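Local coordinates for CELL WALL surface anchor family protein (Streptococcus pneumoniae, PDB 3ZGH) that probably helps pneumococci adhere to host cells, its MSCRAMM-fold domain binding keratin 10, at residues I113-K116 / N117-V121. Sequence-based numbering, arbitrary orientation.
Sequences ITDK and NGRQV
OD1 of D115 is gripped by two backbone amides, N117 N at 2.8 Å, within the turn that D115 opens, and R119 N at 3.0 Å, just past it. They reach it one from each face of the carboxylate, both well out of its plane, and together they hold the group in place over the bend. What brings it there is the first torsion, chi1 70°, which tucks CG between the backbone N and the carbonyl carbon and folds the short side chain back over its own turn; the bond to N117 N makes this an Asx turn. The backbone beneath is a type I beta turn from D115 to G118 with a G1 bulge, closed by G118 N on D115 O at 2.9 Å. G118, with positive phi, 84°, is the left-handed bulge residue. At the neck of the turn D115 N donates to R119 O; one step further along the ladder V121 N bonds I113 O at 2.7 Å, nearly straight. Between them T114 and Q120 form an antiparallel non-hydrogen-bonded pair, with the T114 CA-H also directed at R119 O. D115 and R119 run side by side: D115 OD2 lies 3.4 Å from R119 CB, while the opposite charges of D115 OD2 and R119 NE, 4.3 Å apart, are near each other but beyond a salt bridge. V121 CG2 packs on D115 CB, and V121 CB meets I113 CG2 at 4.1 Å. The whole is a tight beta hairpin linking strands 109-114 and 120-131 of the antiparallel sheet; on the other side of 109-114 runs strand 154-162, where T156 hydrogen-bonds T114 OG1, while Y153 just before it packs on I113, D115 and V121.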
loop_
_atom_site.group_PDB
_atom_site.type_symbol
_atom_site.label_atom_id
_atom_site.label_comp_id
_atom_site.label_asym_id
_atom_site.label_seq_id
_atom_site.Cartn_x
_atom_site.Cartn_y
_atom_site.Cartn_z
ATOM N N ILE A 113 11.895 0.529 1.351
ATOM C CA ILE A 113 11.971 -0.870 1.009
ATOM C C ILE A 113 12.028 -1.637 2.323
ATOM O O ILE A 113 12.779 -1.251 3.244
ATOM C CB ILE A 113 13.224 -1.170 0.173
ATOM C CG1 ILE A 113 13.177 -0.390 -1.151
ATOM C CG2 ILE A 113 13.365 -2.679 -0.088
ATOM C CD1 ILE A 113 12.066 -0.855 -2.081
ATOM N N THR A 114 11.240 -2.709 2.421
ATOM C CA THR A 114 11.265 -3.571 3.590
ATOM C C THR A 114 11.723 -4.955 3.217
ATOM O O THR A 114 11.507 -5.411 2.086
ATOM C CB THR A 114 9.876 -3.713 4.254
ATOM O OG1 THR A 114 8.900 -3.984 3.242
ATOM C CG2 THR A 114 9.498 -2.426 5.003
ATOM N N ASP A 115 12.338 -5.637 4.168
ATOM C CA ASP A 115 12.757 -7.003 3.927
ATOM C C ASP A 115 11.589 -7.955 4.166
ATOM O O ASP A 115 10.470 -7.531 4.448
ATOM C CB ASP A 115 14.011 -7.377 4.749
ATOM C CG ASP A 115 13.747 -7.490 6.256
ATOM O OD1 ASP A 115 12.587 -7.683 6.698
ATOM O OD2 ASP A 115 14.744 -7.414 7.012
ATOM N N LYS A 116 11.852 -9.239 4.026
ATOM C CA LYS A 116 10.822 -10.269 4.134
ATOM C C LYS A 116 10.061 -10.235 5.481
ATOM O O LYS A 116 8.900 -10.612 5.558
ATOM C CB LYS A 116 11.491 -11.633 3.928
ATOM C CG LYS A 116 10.559 -12.740 3.533
ATOM C CD LYS A 116 11.347 -13.918 2.971
ATOM C CE LYS A 116 11.044 -15.201 3.712
ATOM N NZ LYS A 116 11.550 -16.394 2.964
ATOM N N ASN A 117 10.719 -9.785 6.539
ATOM C CA ASN A 117 10.093 -9.713 7.848
ATOM C C ASN A 117 9.548 -8.326 8.146
ATOM O O ASN A 117 9.205 -8.021 9.284
ATOM C CB ASN A 117 11.094 -10.098 8.928
ATOM C CG ASN A 117 11.800 -11.387 8.619
ATOM O OD1 ASN A 117 13.030 -11.437 8.564
ATOM N ND2 ASN A 117 11.024 -12.441 8.388
ATOM N N GLY A 118 9.493 -7.472 7.131
ATOM C CA GLY A 118 8.887 -6.173 7.299
ATOM C C GLY A 118 9.824 -5.132 7.873
ATOM O O GLY A 118 9.404 -4.014 8.129
ATOM N N ARG A 119 11.086 -5.478 8.053
ATOM C CA ARG A 119 12.073 -4.530 8.584
ATOM C C ARG A 119 12.588 -3.585 7.504
ATOM O O ARG A 119 12.852 -4.009 6.389
ATOM C CB ARG A 119 13.263 -5.291 9.169
ATOM C CG ARG A 119 13.373 -5.194 10.676
ATOM C CD ARG A 119 14.456 -6.126 11.207
ATOM N NE ARG A 119 14.005 -7.517 11.239
ATOM C CZ ARG A 119 13.306 -8.059 12.236
ATOM N NH1 ARG A 119 12.969 -7.331 13.297
ATOM N NH2 ARG A 119 12.941 -9.333 12.172
ATOM N N GLN A 120 12.753 -2.311 7.837
ATOM C CA GLN A 120 13.219 -1.330 6.859
ATOM C C GLN A 120 14.637 -1.626 6.362
ATOM O O GLN A 120 15.536 -1.889 7.147
ATOM C CB GLN A 120 13.143 0.102 7.400
ATOM C CG GLN A 120 13.619 1.121 6.374
ATOM C CD GLN A 120 13.684 2.545 6.908
ATOM O OE1 GLN A 120 14.711 3.236 6.758
ATOM N NE2 GLN A 120 12.585 3.004 7.510
ATOM N N VAL A 121 14.814 -1.576 5.043
ATOM C CA VAL A 121 16.106 -1.783 4.407
ATOM C C VAL A 121 16.718 -0.444 4.013
ATOM O O VAL A 121 17.896 -0.223 4.211
ATOM C CB VAL A 121 15.978 -2.628 3.107
ATOM C CG1 VAL A 121 17.269 -2.550 2.281
ATOM C CG2 VAL A 121 15.636 -4.068 3.430
#